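Local coordinates for protein-glutaminase (Chryseobacterium proteolyticum, PDB 3A55) that hydrolyses the side-chain amide of glutamine residues within proteins to glutamate and ammonia, represented here by a mutant of its pro form, at residues N182-T187 / C240-V245; F178-L183 / R258-S263; F149-D154 / S289-V294; N36-V41 / F49-P54. The protein carries 1 engineered substitution. All blocks are in the same frame, centred on the assembly; numbering follows the deposited sequence.

Contact 1: residues N182-T187 / C240-V245; sequences NLKAST and CGSASV
Lys184 and Asn182 point their polar ends at two different oxygens of Ser242. The lysine chain runs beside the bend at 240-242, its CB 3.7 Å from Cys240 CB. A turn at the last torsion (chi4 58°) then brings NZ back to Ser242 O at 2.7 Å, within the carbonyl plane. Asn182 presents the edge of its amide: Ser242 OG lies 3.0 Å from ND2 and almost in the amide plane, and the N-H points at it fairly straight (156°). That hydroxyl also bonds to Glu35, so two groups hold it.

Beyond these side chains the backbones form an antiparallel hydrogen-bonded pair, Ser244 N to Asn182 O at 2.9 Å, with a weak return bond from Asn182 N to Ser244 O. A water bridges Asn182 ND2 and Ser244 OG along this edge. With an alanine in place of Lys184, Ser242 O would probably lose its charged donor and the 240-242 bend would be less firmly held.

Cys240 SG is joined by a disulfide to Cys191, the first residue of strand 191-194, which pairs with 183-186. The arrangement is thus a short antiparallel bridge at a chain corner, pinned by a disulfide, within the glutaminase fold.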
# COMPACT_ATOMS: atom_id res chain seq x y z
N ASN A 182 -6.01 -1.22 -11.98
CA ASN A 182 -5.40 -0.13 -12.70
C ASN A 182 -5.92 1.14 -12.03
O ASN A 182 -6.89 1.74 -12.50
CB ASN A 182 -5.84 -0.20 -14.17
CG ASN A 182 -5.27 0.92 -15.00
OD1 ASN A 182 -4.18 1.44 -14.71
ND2 ASN A 182 -6.00 1.30 -16.04
N LEU A 183 -5.28 1.53 -10.93
CA LEU A 183 -5.85 2.58 -10.08
C LEU A 183 -5.24 3.94 -10.41
O LEU A 183 -4.05 4.05 -10.71
CB LEU A 183 -5.61 2.26 -8.60
CG LEU A 183 -6.03 0.85 -8.13
CD1 LEU A 183 -5.78 0.72 -6.63
CD2 LEU A 183 -7.49 0.53 -8.49
N LYS A 184 -6.08 4.97 -10.33
CA LYS A 184 -5.61 6.35 -10.43
C LYS A 184 -6.41 7.21 -9.48
O LYS A 184 -7.63 7.04 -9.36
CB LYS A 184 -5.73 6.89 -11.85
CG LYS A 184 -4.85 6.16 -12.88
CD LYS A 184 -4.86 6.86 -14.23
CE LYS A 184 -3.81 6.28 -15.17
NZ LYS A 184 -4.01 4.82 -15.40
N ALA A 185 -5.72 8.12 -8.80
CA ALA A 185 -6.38 9.03 -7.87
C ALA A 185 -5.85 10.45 -8.02
O ALA A 185 -4.70 10.67 -8.42
CB ALA A 185 -6.20 8.55 -6.44
N SER A 186 -6.71 11.41 -7.68
CA SER A 186 -6.32 12.81 -7.72
C SER A 186 -6.29 13.42 -6.33
O SER A 186 -7.17 13.13 -5.52
CB SER A 186 -7.29 13.60 -8.60
OG SER A 186 -6.97 14.99 -8.58
N THR A 187 -5.29 14.26 -6.07
CA THR A 187 -5.21 15.06 -4.84
C THR A 187 -6.04 16.33 -4.99
O THR A 187 -6.26 17.07 -4.01
CB THR A 187 -3.77 15.53 -4.56
OG1 THR A 187 -3.36 16.46 -5.57
CG2 THR A 187 -2.81 14.35 -4.53
N CYS A 240 -8.04 11.22 -14.40
CA CYS A 240 -6.59 11.00 -14.42
C CYS A 240 -6.14 10.14 -15.60
O CYS A 240 -4.94 10.05 -15.87
CB CYS A 240 -6.14 10.34 -13.12
SG CYS A 240 -6.34 11.37 -11.67
N GLY A 241 -7.09 9.49 -16.27
CA GLY A 241 -6.78 8.56 -17.34
C GLY A 241 -7.56 7.28 -17.15
O GLY A 241 -8.57 7.25 -16.44
N SER A 242 -7.10 6.20 -17.78
CA SER A 242 -7.77 4.90 -17.68
C SER A 242 -7.72 4.39 -16.25
O SER A 242 -6.71 4.55 -15.57
CB SER A 242 -7.10 3.88 -18.61
OG SER A 242 -5.81 3.50 -18.11
N ALA A 243 -8.81 3.77 -15.78
CA ALA A 243 -8.81 3.22 -14.43
C ALA A 243 -9.89 2.18 -14.24
O ALA A 243 -11.00 2.35 -14.74
CB ALA A 243 -8.97 4.32 -13.38
N SER A 244 -9.58 1.13 -13.50
CA SER A 244 -10.59 0.13 -13.11
C SER A 244 -10.09 -0.71 -11.94
O SER A 244 -8.89 -0.87 -11.74
CB SER A 244 -10.97 -0.76 -14.29
OG SER A 244 -9.89 -1.60 -14.66
N VAL A 245 -11.04 -1.20 -11.15
CA VAL A 245 -10.73 -2.09 -10.04
C VAL A 245 -10.82 -3.53 -10.51
O VAL A 245 -11.77 -3.90 -11.22
CB VAL A 245 -11.73 -1.89 -8.85
CG1 VAL A 245 -11.57 -2.97 -7.79
CG2 VAL A 245 -11.56 -0.49 -8.24
O HOH W 1 -8.49 -0.18 -16.61
O HOH W 2 -8.07 -3.39 -13.28

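Contact 2: residues F178-L183 / R258-S263; sequences FVYGNL and RSPSNS
Tyr180 reaches across to Arg258 with its hydroxyl, which is gripped twice by that one residue. The OH donates to Arg258 O at 2.6 Å, approaching from well above the carbonyl plane (55° out of it), and accepts from Arg258 NH1 at 3.0 Å, close to the guanidinium plane. The arginine can serve the hydroxyl twice because its chain runs extended from CG to NE past it, and the turn at its last torsion swings NH1 toward it; the two flat groups stand 63° apart.

Phe178 completes the tight side. Arg258 CB sits over its face, 3.9 Å from the ring centroid and only 13° off the normal, a CH-pi contact, while Arg258 N lies over the same ring nearer the rim, 3.5 Å from CE1. Tyr196 of strand 196-205 touches both aromatic side chains, so this half of the contact is buried.

The other half is looser. Pro260 CG comes no nearer than 4.3 Å to Tyr180 CE1, and the chain beyond it, Ser261 and Asn262, lies at the surface. Asn262 nevertheless steadies the arginine: its OD1 accepts from Arg258 NE at 2.8 Å, leaving NH1 directed to the tyrosine. On the inner side of the loop, Ser259 OG is held by Glu72.

Asn262 N bonds to Ser259 O, and Ser259 N to Ser263 O at 2.9 Å, with Asn262 in a left-handed backbone conformation. This is the pattern of a type I turn followed by a G1 bulge, a common hairpin end, here laid against the aromatic face of strand 175-180.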
# COMPACT_ATOMS: atom_id res chain seq x y z
N PHE A 178 -7.70 -3.83 1.13
CA PHE A 178 -6.78 -3.69 0.01
C PHE A 178 -7.59 -3.70 -1.27
O PHE A 178 -8.37 -4.64 -1.50
CB PHE A 178 -5.79 -4.87 -0.02
CG PHE A 178 -4.84 -4.89 1.14
CD1 PHE A 178 -3.57 -4.32 1.02
CD2 PHE A 178 -5.20 -5.46 2.35
CE1 PHE A 178 -2.68 -4.33 2.09
CE2 PHE A 178 -4.32 -5.48 3.43
CZ PHE A 178 -3.05 -4.90 3.30
N VAL A 179 -7.42 -2.69 -2.11
CA VAL A 179 -8.07 -2.66 -3.41
C VAL A 179 -6.99 -2.73 -4.49
O VAL A 179 -5.95 -2.09 -4.35
CB VAL A 179 -9.00 -1.42 -3.58
CG1 VAL A 179 -8.23 -0.10 -3.36
CG2 VAL A 179 -9.69 -1.42 -4.92
N TYR A 180 -7.22 -3.53 -5.53
CA TYR A 180 -6.21 -3.75 -6.56
C TYR A 180 -6.76 -3.45 -7.94
O TYR A 180 -7.95 -3.69 -8.22
CB TYR A 180 -5.74 -5.20 -6.56
CG TYR A 180 -5.33 -5.75 -5.22
CD1 TYR A 180 -3.98 -5.89 -4.88
CD2 TYR A 180 -6.29 -6.17 -4.30
CE1 TYR A 180 -3.60 -6.42 -3.65
CE2 TYR A 180 -5.92 -6.69 -3.07
CZ TYR A 180 -4.58 -6.82 -2.75
OH TYR A 180 -4.22 -7.34 -1.53
N GLY A 181 -5.89 -2.97 -8.83
CA GLY A 181 -6.28 -2.80 -10.22
C GLY A 181 -5.43 -1.78 -10.93
O GLY A 181 -4.29 -1.53 -10.54
N ASN A 182 -6.01 -1.22 -11.98
CA ASN A 182 -5.40 -0.13 -12.70
C ASN A 182 -5.92 1.14 -12.03
O ASN A 182 -6.89 1.74 -12.50
CB ASN A 182 -5.84 -0.20 -14.17
CG ASN A 182 -5.27 0.92 -15.00
OD1 ASN A 182 -4.18 1.44 -14.71
ND2 ASN A 182 -6.00 1.30 -16.04
N LEU A 183 -5.28 1.53 -10.93
CA LEU A 183 -5.85 2.58 -10.08
C LEU A 183 -5.24 3.94 -10.41
O LEU A 183 -4.05 4.05 -10.71
CB LEU A 183 -5.61 2.26 -8.60
CG LEU A 183 -6.03 0.85 -8.13
CD1 LEU A 183 -5.78 0.72 -6.63
CD2 LEU A 183 -7.49 0.53 -8.49
N ARG A 258 -1.08 -7.43 1.79
CA ARG A 258 -1.66 -8.67 1.28
C ARG A 258 -1.37 -8.74 -0.22
O ARG A 258 -1.68 -7.81 -0.96
CB ARG A 258 -3.18 -8.70 1.51
CG ARG A 258 -3.83 -9.90 0.84
CD ARG A 258 -5.36 -9.77 0.82
NE ARG A 258 -6.00 -10.86 0.07
CZ ARG A 258 -6.23 -10.83 -1.24
NH1 ARG A 258 -5.89 -9.76 -1.95
NH2 ARG A 258 -6.82 -11.86 -1.85
N SER A 259 -0.80 -9.86 -0.65
CA SER A 259 -0.53 -10.03 -2.08
C SER A 259 -1.81 -10.46 -2.81
O SER A 259 -2.77 -10.92 -2.17
CB SER A 259 0.55 -11.08 -2.31
OG SER A 259 0.01 -12.39 -2.12
N PRO A 260 -1.84 -10.33 -4.14
CA PRO A 260 -2.98 -10.85 -4.90
C PRO A 260 -3.17 -12.36 -4.76
O PRO A 260 -4.25 -12.85 -5.09
CB PRO A 260 -2.65 -10.47 -6.35
CG PRO A 260 -1.70 -9.28 -6.21
CD PRO A 260 -0.88 -9.60 -5.01
N SER A 261 -2.16 -13.08 -4.29
CA SER A 261 -2.30 -14.52 -4.05
C SER A 261 -2.75 -14.83 -2.62
O SER A 261 -2.71 -15.98 -2.18
CB SER A 261 -0.99 -15.26 -4.36
OG SER A 261 -0.54 -15.01 -5.69
N ASN A 262 -3.15 -13.79 -1.88
CA ASN A 262 -3.62 -13.92 -0.50
C ASN A 262 -2.53 -14.32 0.50
O ASN A 262 -2.82 -14.90 1.55
CB ASN A 262 -4.83 -14.88 -0.41
CG ASN A 262 -5.68 -14.62 0.83
OD1 ASN A 262 -5.90 -13.46 1.20
ND2 ASN A 262 -6.18 -15.68 1.45
N SER A 263 -1.27 -14.00 0.19
CA SER A 263 -0.21 -14.09 1.19
C SER A 263 -0.16 -12.80 1.99
O SER A 263 -0.51 -11.73 1.49
CB SER A 263 1.15 -14.36 0.53
OG SER A 263 1.12 -15.59 -0.18

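Contact 3: residues F149-D154 / S289-V294; sequences FRYPVD and SPAPDV
Asp154 and Ala291 mark the nearest backbone approach, with CA atoms 6.5 Å apart, between two irregular loops that share no hydrogen bond; a cis peptide before Pro290 kinks the second of them.

The Ala291 methyl is the focus of the contact. Tyr151 meets it edge-on: Ala291 CB lies near the ring plane, 3.3 Å from Tyr151 OH and 4.2 Å from Tyr151 CE2. The ring is carried there by a side chain with CG anti to the backbone N (chi1 -177°). Its hydroxyl lies beside the Ala291 backbone and also approaches Pro292 CD at 3.8 Å, but its polar need is met by Pro288 O just before the second loop. The ring's rotation is further defined by an edge-to-face contact with Phe280.

Asp154 approaches the same methyl with its CB, at 4.0 Å, so its aliphatic part does the packing while OD1 is bonded to Thr46 OG1 and OD2 to the backbone N of Gln47. Val153 offers only one branch: CG1 lies 4.3 Å from Ala291 CB and 4.2 Å from Ser289 CB, reaching both Ala291 and the more exposed Ser289. The valine's separations describe light van der Waals contact; the closest approach is at the tyrosine hydroxyl, and the summed burial is a small 192 Å².

Pro292 and Ala291 also touch Phe280 of helix 271-280, so the C-terminal loop rests on that helix while meeting the 149-154 loop. The latter leads directly into helix 156-169. Cys156 at its start, with His197 and Asp217, has the geometry of a probable catalytic triad, and a cysteine at the start of a helix is the usual arrangement in papain-like enzymes.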
# COMPACT_ATOMS: atom_id res chain seq x y z
N PHE A 149 0.09 11.63 4.60
CA PHE A 149 -1.10 11.65 3.75
C PHE A 149 -0.93 12.54 2.53
O PHE A 149 -1.47 12.25 1.45
CB PHE A 149 -2.32 12.12 4.53
CG PHE A 149 -2.75 11.22 5.65
CD1 PHE A 149 -3.13 9.89 5.39
CD2 PHE A 149 -2.81 11.69 6.95
CE1 PHE A 149 -3.55 9.06 6.42
CE2 PHE A 149 -3.24 10.88 7.99
CZ PHE A 149 -3.61 9.55 7.73
N ARG A 150 -0.17 13.62 2.69
CA ARG A 150 0.01 14.60 1.61
C ARG A 150 0.91 14.08 0.51
O ARG A 150 1.07 14.76 -0.49
CB ARG A 150 0.59 15.92 2.15
CG ARG A 150 1.96 15.76 2.77
CD ARG A 150 2.45 17.07 3.40
NE ARG A 150 3.74 16.87 4.04
CZ ARG A 150 4.44 17.82 4.64
NH1 ARG A 150 3.95 19.05 4.69
NH2 ARG A 150 5.61 17.55 5.20
N TYR A 151 1.51 12.90 0.70
CA TYR A 151 2.38 12.29 -0.32
C TYR A 151 1.75 10.98 -0.79
O TYR A 151 2.06 9.93 -0.24
CB TYR A 151 3.77 12.02 0.24
CG TYR A 151 4.75 11.47 -0.77
CD1 TYR A 151 5.02 12.16 -1.95
CD2 TYR A 151 5.41 10.26 -0.53
CE1 TYR A 151 5.92 11.64 -2.89
CE2 TYR A 151 6.33 9.75 -1.45
CZ TYR A 151 6.57 10.45 -2.62
OH TYR A 151 7.48 9.94 -3.54
N PRO A 152 0.85 11.07 -1.76
CA PRO A 152 0.12 9.86 -2.17
C PRO A 152 0.87 8.94 -3.13
O PRO A 152 0.32 7.90 -3.52
CB PRO A 152 -1.12 10.44 -2.85
CG PRO A 152 -0.67 11.72 -3.42
CD PRO A 152 0.32 12.28 -2.42
N VAL A 153 2.10 9.27 -3.52
CA VAL A 153 2.81 8.44 -4.51
C VAL A 153 2.96 6.99 -4.05
O VAL A 153 2.73 6.05 -4.84
CB VAL A 153 4.20 9.04 -4.84
CG1 VAL A 153 5.00 8.09 -5.73
CG2 VAL A 153 4.03 10.38 -5.53
N ASP A 154 3.33 6.78 -2.79
CA ASP A 154 3.58 5.44 -2.28
C ASP A 154 3.55 5.49 -0.76
O ASP A 154 3.43 6.57 -0.18
CB ASP A 154 4.94 4.92 -2.79
CG ASP A 154 5.02 3.39 -2.89
OD1 ASP A 154 5.96 2.91 -3.54
OD2 ASP A 154 4.17 2.67 -2.33
N SER A 289 8.43 10.72 -8.18
CA SER A 289 7.89 9.45 -8.64
C SER A 289 8.88 8.91 -9.68
O SER A 289 9.08 9.54 -10.70
CB SER A 289 6.52 9.66 -9.28
OG SER A 289 6.05 8.46 -9.87
N PRO A 290 9.48 7.73 -9.42
CA PRO A 290 9.29 6.88 -8.24
C PRO A 290 9.63 7.55 -6.92
O PRO A 290 10.40 8.52 -6.87
CB PRO A 290 10.29 5.73 -8.48
CG PRO A 290 11.26 6.27 -9.48
CD PRO A 290 10.42 7.12 -10.37
N ALA A 291 9.03 7.03 -5.85
CA ALA A 291 9.35 7.43 -4.49
C ALA A 291 10.81 7.08 -4.18
O ALA A 291 11.40 6.21 -4.83
CB ALA A 291 8.41 6.74 -3.50
N PRO A 292 11.41 7.74 -3.18
CA PRO A 292 12.78 7.36 -2.80
C PRO A 292 12.84 5.95 -2.22
O PRO A 292 11.82 5.42 -1.75
CB PRO A 292 13.17 8.39 -1.72
CG PRO A 292 12.03 9.35 -1.61
CD PRO A 292 10.85 8.80 -2.32
N ASP A 293 14.03 5.36 -2.26
CA ASP A 293 14.27 3.98 -1.84
C ASP A 293 13.96 3.78 -0.36
O ASP A 293 14.44 4.54 0.48
CB ASP A 293 15.74 3.62 -2.12
CG ASP A 293 15.96 2.13 -2.30
OD1 ASP A 293 15.19 1.32 -1.75
OD2 ASP A 293 16.93 1.75 -3.00
N VAL A 294 13.13 2.79 -0.04
CA VAL A 294 12.90 2.41 1.35
C VAL A 294 13.36 0.97 1.63
O VAL A 294 12.92 0.36 2.61
CB VAL A 294 11.41 2.60 1.77
CG1 VAL A 294 11.06 4.08 1.84
CG2 VAL A 294 10.48 1.85 0.82

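Contact 4: residues N36-V41 / F49-P54; sequences NGMIKV and FYEIKP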
# COMPACT_ATOMS: atom_id res chain seq x y z
N ASN A 36 -1.00 -0.00 -23.66
CA ASN A 36 -0.45 0.89 -24.70
C ASN A 36 1.04 0.70 -25.03
O ASN A 36 1.86 1.60 -24.86
CB ASN A 36 -0.79 2.36 -24.41
CG ASN A 36 -0.13 2.89 -23.15
OD1 ASN A 36 -0.29 2.34 -22.06
ND2 ASN A 36 0.62 3.99 -23.29
N GLY A 37 1.37 -0.50 -25.51
CA GLY A 37 2.72 -0.81 -25.99
C GLY A 37 3.74 -1.08 -24.90
O GLY A 37 4.92 -1.28 -25.19
N MET A 38 3.29 -1.08 -23.65
CA MET A 38 4.19 -1.33 -22.55
C MET A 38 3.60 -2.28 -21.53
O MET A 38 2.40 -2.33 -21.30
CB MET A 38 4.63 -0.03 -21.88
CG MET A 38 5.76 -0.22 -20.89
SD MET A 38 7.14 0.88 -21.21
CE MET A 38 7.27 0.71 -22.98
N ILE A 39 4.49 -3.05 -20.92
CA ILE A 39 4.09 -4.03 -19.94
C ILE A 39 4.23 -3.38 -18.58
O ILE A 39 5.29 -2.88 -18.23
CB ILE A 39 4.98 -5.27 -20.08
CG1 ILE A 39 4.78 -5.91 -21.46
CG2 ILE A 39 4.71 -6.26 -18.97
CD1 ILE A 39 5.79 -6.95 -21.79
N LYS A 40 3.13 -3.36 -17.82
CA LYS A 40 3.13 -2.78 -16.48
C LYS A 40 3.33 -3.87 -15.46
O LYS A 40 2.59 -4.85 -15.43
CB LYS A 40 1.83 -2.03 -16.19
CG LYS A 40 1.53 -0.91 -17.18
CD LYS A 40 0.53 0.09 -16.62
CE LYS A 40 -0.65 -0.58 -15.98
NZ LYS A 40 -1.77 0.39 -15.79
N VAL A 41 4.34 -3.71 -14.62
CA VAL A 41 4.69 -4.70 -13.62
C VAL A 41 4.42 -4.14 -12.23
O VAL A 41 4.77 -2.99 -11.93
CB VAL A 41 6.19 -5.12 -13.75
CG1 VAL A 41 6.50 -6.29 -12.82
CG2 VAL A 41 6.52 -5.50 -15.20
N PHE A 49 3.56 1.28 -10.13
CA PHE A 49 3.78 0.47 -11.31
C PHE A 49 5.18 0.71 -11.85
O PHE A 49 5.71 1.83 -11.80
CB PHE A 49 2.79 0.83 -12.42
CG PHE A 49 1.44 0.19 -12.28
CD1 PHE A 49 0.30 0.97 -12.09
CD2 PHE A 49 1.29 -1.20 -12.38
CE1 PHE A 49 -0.95 0.38 -11.99
CE2 PHE A 49 0.04 -1.79 -12.28
CZ PHE A 49 -1.09 -1.00 -12.08
N TYR A 50 5.76 -0.36 -12.37
CA TYR A 50 7.02 -0.30 -13.11
C TYR A 50 6.73 -0.72 -14.54
O TYR A 50 5.72 -1.28 -14.80
CB TYR A 50 8.07 -1.14 -12.40
CG TYR A 50 8.38 -0.58 -11.03
CD1 TYR A 50 9.50 0.22 -10.83
CD2 TYR A 50 7.54 -0.81 -9.95
CE1 TYR A 50 9.78 0.76 -9.60
CE2 TYR A 50 7.82 -0.24 -8.71
CZ TYR A 50 8.94 0.51 -8.55
OH TYR A 50 9.21 1.05 -7.32
N GLU A 51 7.58 -0.38 -15.48
CA GLU A 51 7.29 -0.74 -16.85
C GLU A 51 8.47 -1.43 -17.51
O GLU A 51 9.62 -1.21 -17.13
CB GLU A 51 6.86 0.48 -17.65
CG GLU A 51 7.94 1.54 -17.76
CD GLU A 51 7.44 2.85 -18.36
OE1 GLU A 51 6.30 2.88 -18.87
OE2 GLU A 51 8.21 3.84 -18.31
N ILE A 52 8.16 -2.29 -18.47
CA ILE A 52 9.21 -2.87 -19.29
C ILE A 52 8.71 -2.94 -20.73
O ILE A 52 7.55 -3.27 -20.96
CB ILE A 52 9.67 -4.25 -18.73
CG1 ILE A 52 10.93 -4.77 -19.43
CG2 ILE A 52 8.52 -5.27 -18.73
CD1 ILE A 52 11.61 -5.92 -18.70
N LYS A 53 9.57 -2.60 -21.69
CA LYS A 53 9.17 -2.58 -23.09
C LYS A 53 9.23 -3.99 -23.68
O LYS A 53 10.17 -4.69 -23.44
CB LYS A 53 10.05 -1.66 -23.94
CG LYS A 53 10.71 -0.51 -23.23
CD LYS A 53 11.36 0.42 -24.25
CE LYS A 53 11.12 1.89 -23.94
NZ LYS A 53 12.27 2.51 -23.25
N PRO A 54 8.19 -4.38 -24.43
CA PRO A 54 8.16 -5.72 -25.02
C PRO A 54 9.01 -5.82 -26.28
O PRO A 54 8.49 -5.95 -27.40
CB PRO A 54 6.67 -5.93 -25.32
CG PRO A 54 6.15 -4.58 -25.58
CD PRO A 54 6.95 -3.62 -24.73
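Ile52 pushes its CG2 methyl into the hollow between Ile39 and Val41. It lies 3.8 Å from Ile39 CB and 4.1 Å from Val41 CG2, with the Ile39 and Ile52 side chains side by side and pointing the same way. At the strand end, Ile39 CD1 slides past the Pro54 ring and touches its CB at 3.8 Å, so the proline extends the apolar ridge.

The other face, with Lys40 and Glu51, is shaped differently. Lys40 bends at chi3 and lays its end over one face of Phe49: CE lies 3.9 Å from the ring centroid, 9° off the normal, and NZ is 4.2 Å from the same point, a cation-pi contact. NZ also forms a salt bridge with Glu35. Replacing Phe49 with an alanine would probably take away the cation-pi partner of Lys40 and open a gap beneath its CE, leaving the lysine's end held mainly by Glu35. Farther along, Met38 curls across Glu51; its bent chain brings CG within 3.5 Å of Glu51 CB.

Between the two faces runs an antiparallel ladder. Val41 N to Tyr50 O is nearly straight (2.8 Å, 175°), Tyr50 N returns a bond to Val41 O, and Ile39 and Ile52 exchange a second pair, the two sets flanking the non-hydrogen-bonded pair of Lys40 with Glu51.

Strand 38-43 pairs onward with 22-35, while the far edge of 49-52 bonds through Glu51 to Asn84 and Ile86, so the five-stranded sheet curls round on itself. Helix 59-71 covers the Ile39, Val41 and Ile52 face through Ile62, Leu65 and Tyr61, while Ile86 of strand 86-91 also touches Val41, Tyr50 and Ile52.

Overall arrangement
Contact 4 closes first along the chain, as a hairpin of the N-terminal five-stranded sheet; contacts 1 and 2 both open near 178-187 and are nested in the long loop closed by contact 3. Their centres lie 15 to 20 Å apart. Contacts 1 and 2 share Asn182 and Leu183, and both reach one mixed sheet, where strands 175-180 and 244-252 are neighbours. Contact 1 also touches contact 3 through Thr187 and Pro152. Between the two sheets, Asn182 OD1 lies 2.8 Å from Lys40 NZ, and Gly181 meets Phe49. The N-terminal sheet, probably the pro region, is thus fitted against the glutaminase domain.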